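Local coordinates for protein ALKF (Bacillus cereus, PDB 3ZBO) that probably binds branched DNA such as Holliday junctions and is related to the HEAT-like repeat DNA glycosylases AlkC and AlkD, at residues E85-A95 and K121-K130; C139-D147 and N179-P190. All coordinates share one frame; numbering follows the deposited sequence.

Contact 1 (E85-A95 and K121-K130)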
loop_
_atom_site.group_PDB
_atom_site.type_symbol
_atom_site.label_atom_id
_atom_site.label_comp_id
_atom_site.label_asym_id
_atom_site.label_seq_id
_atom_site.Cartn_x
_atom_site.Cartn_y
_atom_site.Cartn_z
ATOM N N GLU A 85 5.248 -9.135 14.342
ATOM C CA GLU A 85 6.242 -8.359 13.632
ATOM C C GLU A 85 7.119 -9.267 12.747
ATOM O O GLU A 85 7.452 -8.917 11.590
ATOM C CB GLU A 85 7.082 -7.484 14.633
ATOM C CG GLU A 85 8.135 -6.731 13.939
ATOM C CD GLU A 85 8.818 -5.712 14.880
ATOM O OE1 GLU A 85 8.272 -5.472 15.989
ATOM O OE2 GLU A 85 9.843 -5.168 14.491
ATOM N N SER A 86 7.570 -10.459 13.271
ATOM C CA SER A 86 8.428 -11.329 12.517
ATOM C C SER A 86 7.684 -11.778 11.236
ATOM O O SER A 86 8.306 -11.886 10.206
ATOM C CB SER A 86 8.858 -12.555 13.420
ATOM O OG SER A 86 9.521 -13.476 12.586
ATOM N N ASP A 87 6.367 -12.012 11.346
ATOM C CA ASP A 87 5.605 -12.454 10.195
ATOM C C ASP A 87 5.609 -11.342 9.134
ATOM O O ASP A 87 5.813 -11.621 7.938
ATOM C CB ASP A 87 4.163 -12.758 10.534
ATOM C CG ASP A 87 3.992 -14.012 11.455
ATOM O OD1 ASP A 87 4.835 -14.943 11.356
ATOM O OD2 ASP A 87 2.995 -14.032 12.253
ATOM N N PHE A 88 5.309 -10.115 9.582
ATOM C CA PHE A 88 5.341 -9.007 8.597
ATOM C C PHE A 88 6.703 -8.797 8.003
ATOM O O PHE A 88 6.790 -8.499 6.774
ATOM C CB PHE A 88 4.822 -7.732 9.236
ATOM C CG PHE A 88 3.319 -7.701 9.319
ATOM C CD1 PHE A 88 2.550 -7.502 8.129
ATOM C CD2 PHE A 88 2.702 -7.819 10.514
ATOM C CE1 PHE A 88 1.108 -7.558 8.237
ATOM C CE2 PHE A 88 1.259 -7.870 10.621
ATOM C CZ PHE A 88 0.478 -7.728 9.433
ATOM N N ASP A 89 7.792 -9.002 8.776
ATOM C CA ASP A 89 9.116 -8.842 8.176
ATOM C C ASP A 89 9.371 -9.918 7.135
ATOM O O ASP A 89 9.962 -9.665 6.092
ATOM C CB ASP A 89 10.183 -8.966 9.303
ATOM C CG ASP A 89 10.251 -7.703 10.172
ATOM O OD1 ASP A 89 9.816 -6.672 9.679
ATOM O OD2 ASP A 89 10.671 -7.729 11.363
ATOM N N ARG A 90 8.837 -11.162 7.330
ATOM C CA ARG A 90 8.931 -12.136 6.243
ATOM C C ARG A 90 8.202 -11.704 4.983
ATOM O O ARG A 90 8.713 -11.823 3.858
ATOM C CB ARG A 90 8.385 -13.538 6.652
ATOM C CG ARG A 90 9.239 -14.164 7.748
ATOM C CD ARG A 90 8.781 -15.634 8.075
ATOM N NE ARG A 90 7.424 -15.621 8.625
ATOM C CZ ARG A 90 6.255 -15.809 7.952
ATOM N NH1 ARG A 90 6.179 -16.020 6.627
ATOM N NH2 ARG A 90 5.119 -15.688 8.616
ATOM N N TRP A 91 7.018 -11.192 5.202
ATOM C CA TRP A 91 6.179 -10.830 4.030
ATOM C C TRP A 91 6.868 -9.649 3.291
ATOM O O TRP A 91 6.972 -9.664 2.075
ATOM C CB TRP A 91 4.751 -10.420 4.475
ATOM C CG TRP A 91 3.865 -11.649 4.680
ATOM C CD1 TRP A 91 4.187 -12.791 5.349
ATOM C CD2 TRP A 91 2.482 -11.729 4.352
ATOM N NE1 TRP A 91 3.047 -13.639 5.368
ATOM C CE2 TRP A 91 2.035 -13.008 4.712
ATOM C CE3 TRP A 91 1.605 -10.864 3.710
ATOM C CZ2 TRP A 91 0.692 -13.443 4.542
ATOM C CZ3 TRP A 91 0.248 -11.334 3.430
ATOM C CH2 TRP A 91 -0.131 -12.625 3.800
ATOM N N ILE A 92 7.370 -8.639 4.041
ATOM C CA ILE A 92 7.983 -7.547 3.290
ATOM C C ILE A 92 9.254 -8.007 2.579
ATOM O O ILE A 92 9.581 -7.496 1.493
ATOM C CB ILE A 92 8.212 -6.309 4.174
ATOM C CG1 ILE A 92 8.402 -5.013 3.349
ATOM C CG2 ILE A 92 9.489 -6.465 5.108
ATOM C CD1 ILE A 92 7.159 -4.642 2.454
ATOM N N ASP A 93 9.971 -8.989 3.138
ATOM C CA ASP A 93 11.159 -9.491 2.417
ATOM C C ASP A 93 10.789 -10.112 1.096
ATOM O O ASP A 93 11.621 -10.104 0.222
ATOM C CB ASP A 93 11.885 -10.563 3.261
ATOM C CG ASP A 93 12.656 -9.959 4.438
ATOM O OD1 ASP A 93 12.885 -8.764 4.507
ATOM O OD2 ASP A 93 13.090 -10.779 5.316
ATOM N N GLY A 94 9.564 -10.627 0.949
ATOM C CA GLY A 94 9.145 -11.177 -0.314
ATOM C C GLY A 94 8.396 -10.243 -1.259
ATOM O O GLY A 94 8.082 -10.638 -2.373
ATOM N N ALA A 95 8.271 -8.985 -0.827
ATOM C CA ALA A 95 7.506 -8.046 -1.628
ATOM C C ALA A 95 8.452 -7.375 -2.626
ATOM O O ALA A 95 9.012 -6.295 -2.387
ATOM C CB ALA A 95 6.919 -6.999 -0.660
ATOM N N LYS A 121 9.459 1.375 11.895
ATOM C CA LYS A 121 10.708 0.707 11.672
ATOM C C LYS A 121 11.013 0.642 10.211
ATOM O O LYS A 121 12.152 0.829 9.744
ATOM C CB LYS A 121 10.694 -0.710 12.264
ATOM C CG LYS A 121 10.738 -0.639 13.780
ATOM C CD LYS A 121 10.800 -2.099 14.297
ATOM C CE LYS A 121 10.554 -2.083 15.808
ATOM N NZ LYS A 121 11.076 -3.463 16.299
ATOM N N TRP A 122 9.983 0.335 9.396
ATOM C CA TRP A 122 10.202 0.238 7.994
ATOM C C TRP A 122 10.609 1.565 7.369
ATOM O O TRP A 122 11.480 1.619 6.490
ATOM C CB TRP A 122 8.958 -0.386 7.229
ATOM C CG TRP A 122 8.814 -1.820 7.537
ATOM C CD1 TRP A 122 9.691 -2.606 8.287
ATOM C CD2 TRP A 122 7.736 -2.669 7.151
ATOM N NE1 TRP A 122 9.213 -3.952 8.353
ATOM C CE2 TRP A 122 7.997 -3.989 7.690
ATOM C CE3 TRP A 122 6.544 -2.437 6.431
ATOM C CZ2 TRP A 122 7.149 -5.066 7.443
ATOM C CZ3 TRP A 122 5.673 -3.483 6.251
ATOM C CH2 TRP A 122 6.010 -4.815 6.777
ATOM N N ILE A 123 9.938 2.626 7.771
ATOM C CA ILE A 123 10.332 3.952 7.250
ATOM C C ILE A 123 11.831 4.242 7.548
ATOM O O ILE A 123 12.512 4.878 6.740
ATOM C CB ILE A 123 9.367 5.011 7.808
ATOM C CG1 ILE A 123 8.025 4.887 7.096
ATOM C CG2 ILE A 123 9.975 6.479 7.636
ATOM C CD1 ILE A 123 6.971 5.748 7.766
ATOM N N ALA A 124 12.218 3.831 8.768
ATOM C CA ALA A 124 13.619 4.083 9.251
ATOM C C ALA A 124 14.642 3.200 8.597
ATOM O O ALA A 124 15.914 3.371 8.823
ATOM C CB ALA A 124 13.638 3.875 10.727
ATOM N N SER A 125 14.189 2.186 7.852
ATOM C CA SER A 125 15.119 1.169 7.404
ATOM C C SER A 125 16.086 1.548 6.367
ATOM O O SER A 125 17.162 0.853 6.183
ATOM C CB SER A 125 14.350 -0.050 6.841
ATOM O OG SER A 125 13.719 0.277 5.576
ATOM N N GLY A 126 15.811 2.567 5.577
ATOM C CA GLY A 126 16.654 2.942 4.423
ATOM C C GLY A 126 16.480 2.079 3.188
ATOM O O GLY A 126 17.162 2.319 2.187
ATOM N N ASP A 127 15.561 1.058 3.196
ATOM C CA ASP A 127 15.385 0.177 2.062
ATOM C C ASP A 127 14.155 0.598 1.285
ATOM O O ASP A 127 13.135 0.858 1.908
ATOM C CB ASP A 127 15.219 -1.275 2.623
ATOM C CG ASP A 127 14.758 -2.200 1.576
ATOM O OD1 ASP A 127 13.517 -2.370 1.291
ATOM O OD2 ASP A 127 15.643 -2.787 0.925
ATOM N N GLU A 128 14.350 0.805 -0.036
ATOM C CA GLU A 128 13.310 1.446 -0.910
ATOM C C GLU A 128 11.928 0.853 -0.630
ATOM O O GLU A 128 10.953 1.634 -0.347
ATOM C CB GLU A 128 13.705 1.258 -2.409
ATOM C CG GLU A 128 12.618 1.836 -3.328
ATOM C CD GLU A 128 13.106 1.985 -4.719
ATOM O OE1 GLU A 128 14.238 1.410 -5.013
ATOM O OE2 GLU A 128 12.469 2.524 -5.596
ATOM N N LEU A 129 11.765 -0.453 -0.813
ATOM C CA LEU A 129 10.397 -0.940 -0.791
ATOM C C LEU A 129 9.895 -1.136 0.625
ATOM O O LEU A 129 8.634 -1.005 0.868
ATOM C CB LEU A 129 10.340 -2.283 -1.501
ATOM C CG LEU A 129 10.578 -2.214 -3.016
ATOM C CD1 LEU A 129 10.695 -3.564 -3.653
ATOM C CD2 LEU A 129 9.382 -1.476 -3.660
ATOM N N LYS A 130 10.777 -1.383 1.603
ATOM C CA LYS A 130 10.277 -1.384 2.980
ATOM C C LYS A 130 9.793 0.017 3.436
ATOM O O LYS A 130 8.706 0.145 4.056
ATOM C CB LYS A 130 11.371 -1.795 4.010
ATOM C CG LYS A 130 11.617 -3.202 3.995
ATOM C CD LYS A 130 12.567 -3.498 5.261
ATOM C CE LYS A 130 13.238 -4.837 5.029
ATOM N NZ LYS A 130 13.997 -4.965 6.344
HETATM O O HOH W 1 12.523 -5.369 8.435
HETATM O O HOH W 2 12.282 -7.551 6.779
#
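Helix 85-94 lies against the end of helix 115-124, the turn after it and the start of helix 128-144, the backbones coming nearest at Ile92 and Lys130, whose CA atoms are 6.6 Å apart. Trp122 and Ile92 form the centre of the contact. The indole reaches between the two elements, and Ile92 packs over one face, CB standing 4.0 Å from the centroid of the six-membered ring in a CH-pi contact. At the ring's edge Trp122 NE1 donates to Asp89 OD1 at 3.1 Å (156°); the acceptor lies in the indole plane and is met nearly along its C-O axis. Tryptophan suits the place because it offers an apolar face and one N-H, and the aspartate satisfies that N-H from a single helical turn before Ile92. Beside the ring edge lies Phe88 O, 3.5 Å from Trp122 CZ2.

Ile92 also meets the aliphatic part of Lys130, CG1 to CG 3.7 Å. With CG1 set anti to the backbone N (chi1 -161°), this branch is directed at the lysine while CG2 rests on the indole. The extended Lys130 chain carries NZ past the isoleucine to two waters, one accepting from it at 2.6 Å; the other also donates to Asp93 OD1, so the opposite charges are joined through water. Lys121 NZ forms a salt bridge with Glu85 OE2 at 2.8 Å, meeting the syn lone pair of that oxygen; the two chains cross at about a right angle.

Gly126 breaks from helical geometry with a positive phi, which a residue without a CB adopts easily, and Asp127 then N-caps the next helix by accepting from Lys130 N. Val105 and Leu109 of helix 98-110 also touch Trp122. Such packing of a helix on the turn between two later ones is consistent with the all-helical, HEAT-like fold of AlkD relatives.

Contact 2 (C139-D147 and N179-P190)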
loop_
_atom_site.group_PDB
_atom_site.type_symbol
_atom_site.label_atom_id
_atom_site.label_comp_id
_atom_site.label_asym_id
_atom_site.label_seq_id
_atom_site.Cartn_x
_atom_site.Cartn_y
_atom_site.Cartn_z
ATOM N N CYS A 139 -0.763 5.836 5.029
ATOM C CA CYS A 139 -1.904 6.331 4.216
ATOM C C CYS A 139 -3.131 5.470 4.471
ATOM O O CYS A 139 -4.237 6.042 4.593
ATOM C CB CYS A 139 -1.579 6.260 2.733
ATOM S SG CYS A 139 -0.201 7.266 2.234
ATOM N N TRP A 140 -3.006 4.125 4.573
ATOM C CA TRP A 140 -4.168 3.281 4.771
ATOM C C TRP A 140 -4.692 3.467 6.169
ATOM O O TRP A 140 -5.940 3.448 6.344
ATOM C CB TRP A 140 -3.818 1.781 4.537
ATOM C CG TRP A 140 -3.057 1.598 3.228
ATOM C CD1 TRP A 140 -2.019 0.690 3.087
ATOM C CD2 TRP A 140 -3.167 2.280 1.952
ATOM N NE1 TRP A 140 -1.493 0.740 1.800
ATOM C CE2 TRP A 140 -2.111 1.749 1.115
ATOM C CE3 TRP A 140 -3.957 3.383 1.447
ATOM C CZ2 TRP A 140 -1.939 2.141 -0.211
ATOM C CZ3 TRP A 140 -3.770 3.786 0.180
ATOM C CH2 TRP A 140 -2.734 3.197 -0.673
ATOM N N LEU A 141 -3.809 3.651 7.151
ATOM C CA LEU A 141 -4.301 3.872 8.552
ATOM C C LEU A 141 -5.065 5.188 8.642
ATOM O O LEU A 141 -6.137 5.253 9.309
ATOM C CB LEU A 141 -3.098 3.987 9.483
ATOM C CG LEU A 141 -2.368 2.699 9.757
ATOM C CD1 LEU A 141 -1.163 3.090 10.531
ATOM C CD2 LEU A 141 -3.235 1.722 10.534
ATOM N N LEU A 142 -4.602 6.230 7.971
ATOM C CA LEU A 142 -5.315 7.565 8.082
ATOM C C LEU A 142 -6.701 7.431 7.463
ATOM O O LEU A 142 -7.592 8.218 7.832
ATOM C CB LEU A 142 -4.496 8.568 7.340
ATOM C CG LEU A 142 -3.272 8.980 8.089
ATOM C CD1 LEU A 142 -2.266 9.728 7.180
ATOM C CD2 LEU A 142 -3.565 9.799 9.410
ATOM N N GLY A 143 -6.955 6.397 6.606
ATOM C CA GLY A 143 -8.349 6.158 6.134
ATOM C C GLY A 143 -9.188 5.166 6.917
ATOM O O GLY A 143 -10.441 5.096 6.717
ATOM N N ASN A 144 -8.572 4.365 7.780
ATOM C CA ASN A 144 -9.352 3.395 8.542
ATOM C C ASN A 144 -9.208 3.584 10.053
ATOM O O ASN A 144 -9.565 2.695 10.820
ATOM C CB ASN A 144 -9.018 1.968 8.120
ATOM C CG ASN A 144 -10.078 0.973 8.568
ATOM O OD1 ASN A 144 -11.268 1.301 8.632
ATOM N ND2 ASN A 144 -9.656 -0.226 8.864
ATOM N N ARG A 145 -8.767 4.787 10.461
ATOM C CA ARG A 145 -8.622 5.011 11.906
ATOM C C ARG A 145 -9.124 6.398 12.189
ATOM O O ARG A 145 -9.015 7.348 11.412
ATOM C CB ARG A 145 -7.150 4.932 12.383
ATOM C CG ARG A 145 -6.417 3.590 12.183
ATOM C CD ARG A 145 -6.859 2.457 13.008
ATOM N NE ARG A 145 -6.186 1.272 12.436
ATOM C CZ ARG A 145 -5.937 0.166 13.079
ATOM N NH1 ARG A 145 -6.327 0.029 14.366
ATOM N NH2 ARG A 145 -5.270 -0.781 12.457
ATOM N N LYS A 146 -9.658 6.552 13.406
ATOM C CA LYS A 146 -9.990 7.892 13.842
ATOM C C LYS A 146 -8.709 8.731 14.105
ATOM O O LYS A 146 -7.600 8.218 14.342
ATOM C CB LYS A 146 -10.882 7.861 15.126
ATOM C CG LYS A 146 -11.927 6.721 15.144
ATOM C CD LYS A 146 -12.821 6.717 16.435
ATOM C CE LYS A 146 -14.243 6.248 16.190
ATOM N NZ LYS A 146 -14.970 7.130 15.238
ATOM N N ASP A 147 -8.857 10.046 14.018
ATOM C CA ASP A 147 -7.741 10.894 14.159
ATOM C C ASP A 147 -6.972 10.731 15.467
ATOM O O ASP A 147 -5.758 10.950 15.538
ATOM C CB ASP A 147 -8.132 12.371 13.937
ATOM C CG ASP A 147 -8.442 12.687 12.486
ATOM O OD1 ASP A 147 -8.039 11.885 11.594
ATOM O OD2 ASP A 147 -8.998 13.778 12.282
ATOM N N ASN A 179 1.843 10.040 -1.595
ATOM C CA ASN A 179 0.518 9.552 -1.168
ATOM C C ASN A 179 0.314 10.046 0.295
ATOM O O ASN A 179 -0.824 10.519 0.625
ATOM C CB ASN A 179 0.487 8.001 -1.366
ATOM C CG ASN A 179 -0.860 7.402 -1.103
ATOM O OD1 ASN A 179 -1.850 8.130 -1.065
ATOM N ND2 ASN A 179 -0.927 6.054 -1.053
ATOM N N PHE A 180 1.329 9.971 1.130
ATOM C CA PHE A 180 1.143 10.421 2.508
ATOM C C PHE A 180 0.765 11.932 2.522
ATOM O O PHE A 180 -0.111 12.309 3.312
ATOM C CB PHE A 180 2.447 10.069 3.290
ATOM C CG PHE A 180 2.421 10.523 4.740
ATOM C CD1 PHE A 180 1.863 9.686 5.705
ATOM C CD2 PHE A 180 2.975 11.731 5.068
ATOM C CE1 PHE A 180 1.867 10.069 7.061
ATOM C CE2 PHE A 180 2.987 12.137 6.418
ATOM C CZ PHE A 180 2.417 11.302 7.445
ATOM N N LEU A 181 1.433 12.781 1.766
ATOM C CA LEU A 181 1.066 14.215 1.714
ATOM C C LEU A 181 -0.400 14.357 1.342
ATOM O O LEU A 181 -1.132 15.094 1.989
ATOM C CB LEU A 181 1.869 15.006 0.639
ATOM C CG LEU A 181 3.370 15.022 0.865
ATOM C CD1 LEU A 181 3.846 16.047 -0.205
ATOM C CD2 LEU A 181 3.742 15.617 2.336
ATOM N N ASN A 182 -0.815 13.661 0.272
ATOM C CA ASN A 182 -2.219 13.770 -0.122
ATOM C C ASN A 182 -3.162 13.284 0.896
ATOM O O ASN A 182 -4.170 13.923 1.130
ATOM C CB ASN A 182 -2.462 12.851 -1.323
ATOM C CG ASN A 182 -2.210 13.451 -2.610
ATOM O OD1 ASN A 182 -3.159 14.083 -3.170
ATOM N ND2 ASN A 182 -1.150 13.014 -3.265
ATOM N N THR A 183 -2.824 12.206 1.590
ATOM C CA THR A 183 -3.747 11.547 2.521
ATOM C C THR A 183 -3.839 12.381 3.775
ATOM O O THR A 183 -4.951 12.521 4.333
ATOM C CB THR A 183 -3.255 10.123 2.837
ATOM O OG1 THR A 183 -3.237 9.388 1.608
ATOM C CG2 THR A 183 -4.322 9.457 3.753
ATOM N N VAL A 184 -2.713 12.906 4.283
ATOM C CA VAL A 184 -2.779 13.792 5.507
ATOM C C VAL A 184 -3.666 14.993 5.136
ATOM O O VAL A 184 -4.546 15.379 5.913
ATOM C CB VAL A 184 -1.381 14.258 5.968
ATOM C CG1 VAL A 184 -1.573 15.332 7.100
ATOM C CG2 VAL A 184 -0.582 13.024 6.525
ATOM N N ALA A 185 -3.447 15.593 3.958
ATOM C CA ALA A 185 -4.236 16.837 3.655
ATOM C C ALA A 185 -5.711 16.594 3.628
ATOM O O ALA A 185 -6.480 17.550 3.941
ATOM C CB ALA A 185 -3.723 17.383 2.358
ATOM N N ILE A 186 -6.153 15.446 3.159
ATOM C CA ILE A 186 -7.569 15.159 3.062
ATOM C C ILE A 186 -8.118 14.417 4.243
ATOM O O ILE A 186 -9.252 14.708 4.696
ATOM C CB ILE A 186 -7.803 14.390 1.724
ATOM C CG1 ILE A 186 -7.455 15.258 0.533
ATOM C CG2 ILE A 186 -9.287 13.921 1.670
ATOM C CD1 ILE A 186 -8.102 16.681 0.507
ATOM N N SER A 187 -7.412 13.422 4.783
ATOM C CA SER A 187 -7.990 12.551 5.793
ATOM C C SER A 187 -7.544 12.823 7.238
ATOM O O SER A 187 -8.064 12.152 8.110
ATOM C CB SER A 187 -7.718 11.080 5.465
ATOM O OG SER A 187 -8.310 10.735 4.191
ATOM N N TYR A 188 -6.640 13.753 7.450
ATOM C CA TYR A 188 -6.187 14.115 8.807
ATOM C C TYR A 188 -6.283 15.600 9.013
ATOM O O TYR A 188 -5.334 16.350 8.942
ATOM C CB TYR A 188 -4.724 13.610 8.965
ATOM C CG TYR A 188 -4.326 13.765 10.488
ATOM C CD1 TYR A 188 -4.899 12.973 11.429
ATOM C CD2 TYR A 188 -3.359 14.719 10.804
ATOM C CE1 TYR A 188 -4.478 13.151 12.826
ATOM C CE2 TYR A 188 -2.887 14.911 12.116
ATOM C CZ TYR A 188 -3.526 14.133 13.105
ATOM O OH TYR A 188 -3.106 14.345 14.396
ATOM N N VAL A 189 -7.532 16.024 9.278
ATOM C CA VAL A 189 -7.802 17.468 9.317
ATOM C C VAL A 189 -7.005 18.279 10.314
ATOM O O VAL A 189 -6.785 19.484 10.065
ATOM C CB VAL A 189 -9.299 17.820 9.455
ATOM C CG1 VAL A 189 -10.076 17.274 8.301
ATOM C CG2 VAL A 189 -9.900 17.359 10.765
ATOM N N PRO A 190 -6.511 17.663 11.411
ATOM C CA PRO A 190 -5.640 18.565 12.246
ATOM C C PRO A 190 -4.476 19.221 11.579
ATOM O O PRO A 190 -4.032 20.312 11.967
ATOM C CB PRO A 190 -5.251 17.659 13.395
ATOM C CG PRO A 190 -6.357 16.660 13.500
ATOM C CD PRO A 190 -6.721 16.344 11.997
HETATM O O HOH W 3 -9.549 13.914 9.665
HETATM O O HOH W 4 -4.620 13.415 16.441
#
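Cys139 and Leu142, one turn apart on helix 139-144, are the bumps that press into the side of helix 179-187. The two segments run nearly parallel, 15° apart, with axes 9.4 Å from each other. Cys139 points its sulfur into the hollow between Asn179 and Phe180, SG lying 3.3 Å from Phe180 N and 3.4 Å from Asn179 CG; a small thiol fits where the CA atoms of Cys139 and Phe180 are just 5.4 Å apart. Thr183 fits between Cys139 and Leu142. Its OG1 lies by Cys139 CB while donating to Asn179 O in its own helix, and CG2, anti to the backbone N, sits against Leu142 CB at 3.7 Å; threonine supplies both a helix-satisfied hydroxyl and a methyl.

Leu142 is the larger knob, set knobs-into-holes among Phe180, Thr183, Val184 and Ser187. Its branches part: CD1 touches Val184 CG2 at 3.8 Å and also reaches Phe180 CE1, while CD2 meets Tyr188. Near-parallel packing of helices that are next but one in the chain is consistent with the solenoid of the HEAT-like repeat fold, and Phe150 and Trp135 help close this apolar seam through Leu142 and Phe180. At the far end of the helix Ser187 is small enough to let Leu142 O approach, CB to O 3.7 Å, its own hydroxyl being bonded to Phe234 O.

Beyond the helix ends Asp147 takes over. Its carboxylate lies 72° from the Tyr188 plane, with OD1 3.3 Å from Tyr188 CD1, and OD2 meets Pro190 CD; that CD also sits over the centre of one Tyr188 face. OD1 is salt-bridged to Lys235, which also bonds to the carbonyls of Leu142, Arg145 and Ser187, so one ammonium gathers oxygens from both helix ends and the loop between Leu142 and Asp147. A water accepts from Val189 N and donates to Asp147 OD2 and Ser187 O.

How the contacts relate
Contact 1 and contact 2 share helix 128-144: its first turn belongs to contact 1, its last turns to contact 2. Their centres are about 21 Å apart and their nearest atoms about 7 Å, so they do not touch. Contact 1 is complete in the chain before contact 2 begins, and both belong to the DNA alkylation repair region. Helix 128-144 therefore meets an earlier helix, 85-94, at its start and a later one, 171-187, toward its end, linking neighbouring parts of the helical stack. Helix 98-110 touches both, through Trp122 and Trp140.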